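Local coordinates for peptidase (Yersinia bercovieri, PDB 5NYW), which is of unknown function but, as a proteasome-like beta-subunit (Anbu) of the Ntn-hydrolase superfamily, probably acts as a peptidase within a multisubunit assembly, at residues Gln147-Val161 with Cys174-Ser188. Numbering follows the deposited sequence.
Sequences QIGESKYGKPIIDRV and CALISMDSTLRSNLS
Ser-178 and Gly-154 meet where the two segments come closest, their CA atoms 4.3 Å apart, and the pair illustrates how close a turn can come to a helix. Gly-154 CA lies against Ser-178 OG (3.3 Å) and Thr-182 OG1 (3.7 Å), which sets the backbone of the turn directly on the helix. The serine hydroxyl donates to Gly-154 O (OG to O 2.8 Å), approaching from the flank of the carbonyl with a C=O...donor angle of 109°. With OG anti to the backbone N (chi1 -175°), the hydroxyl lies over the turn, where it also bonds Tyr-2 OH.

Tyr-153 lies against Ser-185 and Asn-186. Its CD1 rests 3.5 Å from Ser-185 CB, while at the diagonally opposite ring corner CE2 lies near Asn-186 CB, on the same side of the ring. Asn-186 ND2 donates to Tyr-153 OH across 3.2 Å, almost straight and in the amide plane, although that plane is turned well away from the ring plane. The same amide is steadied through OD1, which accepts from Ser-188 N in an Asx turn.

Beyond the turn the contact becomes apolar. Cys-174 SG touches Val-161 CG2 at 3.5 Å and lies against Ile-158 CA and CG1, whereas Ile-157 lays CG2 against Ser-178 CA and crosses Ile-177 at about a right angle.

Behind this shell, Thr-182 OG1 is turned back to Ser-178 O, which also receives Thr-182 N from the opposite face, and Lys-152 to Lys-155 form a type I beta turn.

Helix 155-161 and the 174-185 part of helix 168-185 run nearly antiparallel (154°), their axes 8.7 Å apart, in the helical layer of a proteasome-type fold. Tyr-2 of strand 2-7 touches Ile-158 and Thr-182, Trp-225 of helix 216-234 packs on Ile-157 and Ile-177, and Lys-152 of a neighbouring subunit packs against Tyr-153.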
ATOM      1  N   GLN L 147      18.077  27.801  23.760  1.00 58.58           N
ATOM      2  CA  GLN L 147      17.728  27.211  25.046  1.00 56.95           C
ATOM      3  C   GLN L 147      16.962  25.901  24.829  1.00 56.67           C
ATOM      4  O   GLN L 147      16.139  25.804  23.920  1.00 55.01           O
ATOM      5  CB  GLN L 147      16.873  28.166  25.878  1.00 58.91           C
ATOM      6  CG  GLN L 147      17.356  29.597  25.981  1.00 52.76           C
ATOM      7  CD  GLN L 147      16.316  30.466  26.687  1.00 64.32           C
ATOM      8  OE1 GLN L 147      15.346  30.896  26.066  1.00 77.19           O
ATOM      9  NE2 GLN L 147      16.520  30.739  27.976  1.00 41.50           N
ATOM     10  N   ILE L 148      17.195  24.912  25.689  1.00 65.64           N
ATOM     11  CA  ILE L 148      16.355  23.710  25.730  1.00 61.98           C
ATOM     12  C   ILE L 148      15.909  23.451  27.186  1.00 59.96           C
ATOM     13  O   ILE L 148      16.533  23.950  28.133  1.00 57.37           O
ATOM     14  CB  ILE L 148      17.093  22.468  25.141  1.00 40.81           C
ATOM     15  CG1 ILE L 148      18.413  22.187  25.870  1.00 44.46           C
ATOM     16  CG2 ILE L 148      17.361  22.677  23.642  1.00 42.18           C
ATOM     17  CD1 ILE L 148      19.193  20.957  25.318  1.00 41.11           C
ATOM     18  N   GLY L 149      14.827  22.691  27.364  1.00 51.80           N
ATOM     19  CA  GLY L 149      14.269  22.458  28.686  1.00 49.11           C
ATOM     20  C   GLY L 149      13.383  23.603  29.153  1.00 52.58           C
ATOM     21  O   GLY L 149      12.742  24.274  28.337  1.00 54.66           O
ATOM     22  N   GLU L 150      13.357  23.838  30.464  1.00 52.55           N
ATOM     23  CA  GLU L 150      12.534  24.905  31.037  1.00 55.42           C
ATOM     24  C   GLU L 150      13.201  26.255  30.836  1.00 57.85           C
ATOM     25  O   GLU L 150      13.975  26.703  31.678  1.00 63.97           O
ATOM     26  CB  GLU L 150      12.288  24.670  32.523  1.00 55.86           C
ATOM     27  CG  GLU L 150      11.197  23.649  32.840  1.00 67.85           C
ATOM     28  CD  GLU L 150       9.797  24.046  32.354  1.00 65.51           C
ATOM     29  OE1 GLU L 150       9.493  25.248  32.244  1.00 59.64           O
ATOM     30  OE2 GLU L 150       8.986  23.134  32.095  1.00 75.52           O
ATOM     31  N   SER L 151      12.875  26.914  29.732  1.00 59.78           N
ATOM     32  CA  SER L 151      13.698  28.003  29.219  1.00 52.80           C
ATOM     33  C   SER L 151      13.094  29.384  29.275  1.00 57.17           C
ATOM     34  O   SER L 151      13.800  30.367  29.072  1.00 53.89           O
ATOM     35  CB  SER L 151      14.021  27.744  27.764  1.00 48.82           C
ATOM     36  OG  SER L 151      12.802  27.770  27.039  1.00 47.71           O
ATOM     37  N   LYS L 152      11.780  29.459  29.443  1.00 53.93           N
ATOM     38  CA  LYS L 152      11.090  30.742  29.306  1.00 55.38           C
ATOM     39  C   LYS L 152      11.392  31.709  30.448  1.00 49.45           C
ATOM     40  O   LYS L 152      11.510  32.914  30.224  1.00 47.67           O
ATOM     41  CB  LYS L 152       9.576  30.526  29.178  1.00 57.00           C
ATOM     42  CG  LYS L 152       9.160  29.848  27.876  1.00 48.92           C
ATOM     43  CD  LYS L 152       7.657  29.594  27.850  1.00 57.12           C
ATOM     44  CE  LYS L 152       7.195  28.987  26.522  1.00 46.02           C
ATOM     45  NZ  LYS L 152       5.747  28.631  26.488  1.00 48.83           N
ATOM     46  N   TYR L 153      11.574  31.175  31.651  1.00 50.09           N
ATOM     47  CA  TYR L 153      11.854  32.003  32.823  1.00 49.50           C
ATOM     48  C   TYR L 153      13.153  32.781  32.633  1.00 60.25           C
ATOM     49  O   TYR L 153      13.297  33.907  33.098  1.00 75.11           O
ATOM     50  CB  TYR L 153      11.936  31.129  34.077  1.00 42.85           C
ATOM     51  CG  TYR L 153      10.719  30.257  34.313  1.00 45.29           C
ATOM     52  CD1 TYR L 153       9.586  30.770  34.946  1.00 46.34           C
ATOM     53  CD2 TYR L 153      10.694  28.925  33.892  1.00 56.82           C
ATOM     54  CE1 TYR L 153       8.470  29.982  35.168  1.00 52.12           C
ATOM     55  CE2 TYR L 153       9.580  28.128  34.112  1.00 59.37           C
ATOM     56  CZ  TYR L 153       8.476  28.663  34.754  1.00 54.81           C
ATOM     57  OH  TYR L 153       7.372  27.884  34.970  1.00 70.09           O
ATOM     58  N   GLY L 154      14.096  32.160  31.937  1.00 55.33           N
ATOM     59  CA  GLY L 154      15.427  32.698  31.817  1.00 42.58           C
ATOM     60  C   GLY L 154      15.686  33.422  30.519  1.00 45.20           C
ATOM     61  O   GLY L 154      16.797  33.840  30.269  1.00 49.40           O
ATOM     62  N   LYS L 155      14.682  33.522  29.665  1.00 51.66           N
ATOM     63  CA  LYS L 155      14.859  34.198  28.386  1.00 52.81           C
ATOM     64  C   LYS L 155      14.928  35.733  28.518  1.00 47.20           C
ATOM     65  O   LYS L 155      15.761  36.357  27.849  1.00 52.82           O
ATOM     66  CB  LYS L 155      13.735  33.799  27.407  1.00 52.06           C
ATOM     67  CG  LYS L 155      13.884  34.319  25.961  1.00 56.73           C
ATOM     68  CD  LYS L 155      12.715  33.847  25.068  1.00 63.75           C
ATOM     69  CE  LYS L 155      12.763  34.402  23.647  1.00 60.79           C
ATOM     70  NZ  LYS L 155      13.980  33.949  22.927  1.00 79.19           N
ATOM     71  N   PRO L 156      14.055  36.349  29.360  1.00 50.63           N
ATOM     72  CA  PRO L 156      14.016  37.819  29.389  1.00 55.01           C
ATOM     73  C   PRO L 156      15.353  38.499  29.662  1.00 64.31           C
ATOM     74  O   PRO L 156      15.591  39.572  29.111  1.00 62.31           O
ATOM     75  CB  PRO L 156      13.022  38.117  30.506  1.00 52.64           C
ATOM     76  CG  PRO L 156      12.083  36.965  30.476  1.00 51.35           C
ATOM     77  CD  PRO L 156      12.958  35.779  30.173  1.00 56.81           C
ATOM     78  N   ILE L 157      16.171  37.932  30.541  1.00 59.61           N
ATOM     79  CA  ILE L 157      17.451  38.533  30.824  1.00 57.87           C
ATOM     80  C   ILE L 157      18.403  38.363  29.631  1.00 63.72           C
ATOM     81  O   ILE L 157      19.204  39.258  29.337  1.00 55.17           O
ATOM     82  CB  ILE L 157      18.074  37.959  32.095  1.00 51.89           C
ATOM     83  CG1 ILE L 157      19.334  38.739  32.446  1.00 48.46           C
ATOM     84  CG2 ILE L 157      18.360  36.480  31.931  1.00 51.75           C
ATOM     85  CD1 ILE L 157      19.093  40.240  32.590  1.00 48.75           C
ATOM     86  N   ILE L 158      18.306  37.235  28.931  1.00 59.74           N
ATOM     87  CA  ILE L 158      19.179  36.991  27.779  1.00 54.60           C
ATOM     88  C   ILE L 158      18.858  37.979  26.670  1.00 51.94           C
ATOM     89  O   ILE L 158      19.746  38.566  26.080  1.00 51.17           O
ATOM     90  CB  ILE L 158      19.051  35.553  27.246  1.00 56.62           C
ATOM     91  CG1 ILE L 158      19.528  34.559  28.294  1.00 60.22           C
ATOM     92  CG2 ILE L 158      19.912  35.350  26.020  1.00 48.86           C
ATOM     93  CD1 ILE L 158      19.282  33.150  27.903  1.00 63.40           C
ATOM     94  N   ASP L 159      17.577  38.189  26.412  1.00 50.57           N
ATOM     95  CA  ASP L 159      17.165  39.150  25.403  1.00 45.11           C
ATOM     96  C   ASP L 159      17.578  40.570  25.766  1.00 58.64           C
ATOM     97  O   ASP L 159      17.760  41.406  24.885  1.00 84.67           O
ATOM     98  CB  ASP L 159      15.657  39.079  25.186  1.00 57.46           C
ATOM     99  CG  ASP L 159      15.231  37.836  24.413  1.00 66.47           C
ATOM    100  OD1 ASP L 159      16.058  37.308  23.633  1.00 62.63           O
ATOM    101  OD2 ASP L 159      14.079  37.379  24.613  1.00 77.14           O
ATOM    102  N   ARG L 160      17.715  40.867  27.057  1.00 61.05           N
ATOM    103  CA  ARG L 160      18.021  42.246  27.462  1.00 62.48           C
ATOM    104  C   ARG L 160      19.490  42.628  27.329  1.00 68.25           C
ATOM    105  O   ARG L 160      19.800  43.762  26.957  1.00 74.42           O
ATOM    106  CB  ARG L 160      17.613  42.482  28.917  1.00 57.65           C
ATOM    107  CG  ARG L 160      16.136  42.677  29.151  1.00 71.76           C
ATOM    108  CD  ARG L 160      15.872  42.975  30.623  1.00 77.57           C
ATOM    109  NE  ARG L 160      14.447  43.057  30.924  1.00 81.61           N
ATOM    110  CZ  ARG L 160      13.708  44.152  30.754  1.00 84.90           C
ATOM    111  NH1 ARG L 160      14.268  45.265  30.294  1.00 66.99           N
ATOM    112  NH2 ARG L 160      12.409  44.131  31.049  1.00 84.64           N
ATOM    113  N   VAL L 161      20.389  41.679  27.600  1.00 58.11           N
ATOM    114  CA  VAL L 161      21.799  42.018  27.721  1.00 60.40           C
ATOM    115  C   VAL L 161      22.743  41.283  26.758  1.00 68.86           C
ATOM    116  O   VAL L 161      23.842  41.765  26.498  1.00 73.36           O
ATOM    117  CB  VAL L 161      22.292  41.780  29.167  1.00 59.19           C
ATOM    118  CG1 VAL L 161      21.362  42.429  30.163  1.00 71.79           C
ATOM    119  CG2 VAL L 161      22.395  40.315  29.460  1.00 63.34           C
ATOM    120  N   CYS L 174      25.537  36.404  32.321  1.00 56.41           N
ATOM    121  CA  CYS L 174      24.166  36.412  31.852  1.00 53.98           C
ATOM    122  C   CYS L 174      23.526  35.025  32.009  1.00 54.45           C
ATOM    123  O   CYS L 174      22.409  34.917  32.509  1.00 54.34           O
ATOM    124  CB  CYS L 174      24.131  36.878  30.399  1.00 62.46           C
ATOM    125  SG  CYS L 174      22.520  36.819  29.631  1.00 61.12           S
ATOM    126  N   ALA L 175      24.250  33.969  31.628  1.00 52.62           N
ATOM    127  CA  ALA L 175      23.762  32.597  31.790  1.00 41.80           C
ATOM    128  C   ALA L 175      23.461  32.268  33.261  1.00 50.98           C
ATOM    129  O   ALA L 175      22.436  31.648  33.547  1.00 51.81           O
ATOM    130  CB  ALA L 175      24.772  31.586  31.219  1.00 38.78           C
ATOM    131  N   LEU L 176      24.338  32.692  34.181  1.00 53.62           N
ATOM    132  CA  LEU L 176      24.156  32.419  35.616  1.00 59.31           C
ATOM    133  C   LEU L 176      22.902  33.094  36.205  1.00 65.73           C
ATOM    134  O   LEU L 176      22.200  32.499  37.033  1.00 52.79           O
ATOM    135  CB  LEU L 176      25.383  32.874  36.423  1.00 47.24           C
ATOM    136  CG  LEU L 176      26.646  32.069  36.132  1.00 50.46           C
ATOM    137  CD1 LEU L 176      27.845  32.615  36.889  1.00 49.48           C
ATOM    138  CD2 LEU L 176      26.423  30.602  36.440  1.00 48.43           C
ATOM    139  N   ILE L 177      22.632  34.328  35.782  1.00 58.93           N
ATOM    140  CA  ILE L 177      21.425  35.022  36.209  1.00 60.03           C
ATOM    141  C   ILE L 177      20.181  34.348  35.616  1.00 48.19           C
ATOM    142  O   ILE L 177      19.170  34.176  36.304  1.00 47.41           O
ATOM    143  CB  ILE L 177      21.476  36.523  35.823  1.00 63.36           C
ATOM    144  CG1 ILE L 177      22.642  37.208  36.541  1.00 55.87           C
ATOM    145  CG2 ILE L 177      20.152  37.224  36.152  1.00 58.18           C
ATOM    146  CD1 ILE L 177      22.972  38.570  35.988  1.00 62.07           C
ATOM    147  N   SER L 178      20.282  33.943  34.348  1.00 50.79           N
ATOM    148  CA  SER L 178      19.228  33.199  33.656  1.00 54.36           C
ATOM    149  C   SER L 178      18.879  31.948  34.470  1.00 62.61           C
ATOM    150  O   SER L 178      17.714  31.629  34.665  1.00 67.56           O
ATOM    151  CB  SER L 178      19.694  32.829  32.241  1.00 62.86           C
ATOM    152  OG  SER L 178      18.678  32.201  31.472  1.00 58.45           O
ATOM    153  N   MET L 179      19.908  31.265  34.963  1.00 62.64           N
ATOM    154  CA  MET L 179      19.749  30.128  35.863  1.00 55.27           C
ATOM    155  C   MET L 179      19.094  30.517  37.177  1.00 57.21           C
ATOM    156  O   MET L 179      18.240  29.785  37.699  1.00 50.77           O
ATOM    157  CB  MET L 179      21.106  29.512  36.169  1.00 61.64           C
ATOM    158  CG  MET L 179      21.638  28.628  35.092  1.00 61.45           C
ATOM    159  SD  MET L 179      20.700  27.104  35.035  1.00 62.68           S
ATOM    160  CE  MET L 179      21.354  26.475  33.496  1.00 55.38           C
ATOM    161  N   ASP L 180      19.542  31.647  37.731  1.00 58.84           N
ATOM    162  CA  ASP L 180      19.033  32.156  38.999  1.00 48.73           C
ATOM    163  C   ASP L 180      17.526  32.361  38.931  1.00 56.81           C
ATOM    164  O   ASP L 180      16.784  31.855  39.779  1.00 51.53           O
ATOM    165  CB  ASP L 180      19.753  33.458  39.368  1.00 46.91           C
ATOM    166  CG  ASP L 180      19.105  34.192  40.559  1.00 55.44           C
ATOM    167  OD1 ASP L 180      18.875  33.563  41.617  1.00 60.91           O
ATOM    168  OD2 ASP L 180      18.863  35.423  40.443  1.00 47.67           O
ATOM    169  N   SER L 181      17.077  33.074  37.904  1.00 51.75           N
ATOM    170  CA  SER L 181      15.655  33.338  37.732  1.00 53.37           C
ATOM    171  C   SER L 181      14.844  32.050  37.502  1.00 59.52           C
ATOM    172  O   SER L 181      13.690  31.961  37.924  1.00 53.70           O
ATOM    173  CB  SER L 181      15.458  34.314  36.588  1.00 50.69           C
ATOM    174  OG  SER L 181      16.063  35.545  36.922  1.00 66.69           O
ATOM    175  N   THR L 182      15.450  31.075  36.816  1.00 50.24           N
ATOM    176  CA  THR L 182      14.833  29.780  36.521  1.00 39.04           C
ATOM    177  C   THR L 182      14.725  28.885  37.788  1.00 50.04           C
ATOM    178  O   THR L 182      13.671  28.287  38.049  1.00 51.51           O
ATOM    179  CB  THR L 182      15.623  29.055  35.401  1.00 42.65           C
ATOM    180  OG1 THR L 182      15.704  29.907  34.239  1.00 39.31           O
ATOM    181  CG2 THR L 182      14.939  27.775  35.004  1.00 42.47           C
ATOM    182  N   LEU L 183      15.813  28.783  38.557  1.00 50.11           N
ATOM    183  CA  LEU L 183      15.813  28.086  39.855  1.00 47.63           C
ATOM    184  C   LEU L 183      14.741  28.638  40.799  1.00 66.30           C
ATOM    185  O   LEU L 183      14.087  27.881  41.519  1.00 78.90           O
ATOM    186  CB  LEU L 183      17.185  28.202  40.526  1.00 45.56           C
ATOM    187  CG  LEU L 183      18.310  27.424  39.843  1.00 44.83           C
ATOM    188  CD1 LEU L 183      19.666  27.957  40.206  1.00 46.98           C
ATOM    189  CD2 LEU L 183      18.214  25.988  40.271  1.00 48.45           C
ATOM    190  N   ARG L 184      14.578  29.961  40.802  1.00 59.69           N
ATOM    191  CA  ARG L 184      13.604  30.637  41.684  1.00 67.32           C
ATOM    192  C   ARG L 184      12.140  30.443  41.310  1.00 66.99           C
ATOM    193  O   ARG L 184      11.263  30.646  42.150  1.00 71.88           O
ATOM    194  CB  ARG L 184      13.829  32.156  41.713  1.00 54.49           C
ATOM    195  CG  ARG L 184      15.076  32.671  42.366  1.00 58.43           C
ATOM    196  CD  ARG L 184      15.143  34.167  42.090  1.00 67.07           C
ATOM    197  NE  ARG L 184      16.250  34.839  42.755  1.00 74.68           N
ATOM    198  CZ  ARG L 184      16.154  35.403  43.950  1.00 76.41           C
ATOM    199  NH1 ARG L 184      15.006  35.349  44.611  1.00 69.05           N
ATOM    200  NH2 ARG L 184      17.201  36.018  44.484  1.00 76.03           N
ATOM    201  N   SER L 185      11.868  30.119  40.049  1.00 60.78           N
ATOM    202  CA  SER L 185      10.495  30.162  39.553  1.00 59.43           C
ATOM    203  C   SER L 185       9.912  28.804  39.225  1.00 57.53           C
ATOM    204  O   SER L 185       8.696  28.674  39.098  1.00 62.03           O
ATOM    205  CB  SER L 185      10.426  31.051  38.315  1.00 61.63           C
ATOM    206  OG  SER L 185      10.665  32.396  38.676  1.00 87.95           O
ATOM    207  N   ASN L 186      10.789  27.807  39.090  1.00 57.26           N
ATOM    208  CA  ASN L 186      10.421  26.443  38.701  1.00 58.30           C
ATOM    209  C   ASN L 186      11.291  25.376  39.369  1.00 55.19           C
ATOM    210  O   ASN L 186      12.494  25.295  39.134  1.00 61.85           O
ATOM    211  CB  ASN L 186      10.527  26.314  37.181  1.00 60.02           C
ATOM    212  CG  ASN L 186       9.910  25.047  36.653  1.00 59.90           C
ATOM    213  OD1 ASN L 186      10.439  23.956  36.860  1.00 64.05           O
ATOM    214  ND2 ASN L 186       8.779  25.181  35.957  1.00 54.48           N
ATOM    215  N   LEU L 187      10.663  24.498  40.129  1.00 59.54           N
ATOM    216  CA  LEU L 187      11.404  23.560  40.954  1.00 56.34           C
ATOM    217  C   LEU L 187      11.926  22.343  40.178  1.00 62.64           C
ATOM    218  O   LEU L 187      12.619  21.493  40.746  1.00 57.86           O
ATOM    219  CB  LEU L 187      10.511  23.096  42.102  1.00 58.83           C
ATOM    220  CG  LEU L 187      10.170  24.178  43.143  1.00 69.44           C
ATOM    221  CD1 LEU L 187       9.095  23.706  44.128  1.00 75.25           C
ATOM    222  CD2 LEU L 187      11.413  24.661  43.874  1.00 70.58           C
ATOM    223  N   SER L 188      11.622  22.266  38.881  1.00 51.61           N
ATOM    224  CA  SER L 188      12.121  21.162  38.064  1.00 52.61           C
ATOM    225  C   SER L 188      13.556  21.434  37.602  1.00 61.87           C
ATOM    226  O   SER L 188      14.224  20.553  37.049  1.00 67.34           O
ATOM    227  CB  SER L 188      11.213  20.912  36.861  1.00 45.59           C
ATOM    228  OG  SER L 188      11.308  21.981  35.943  1.00 53.82           O
TER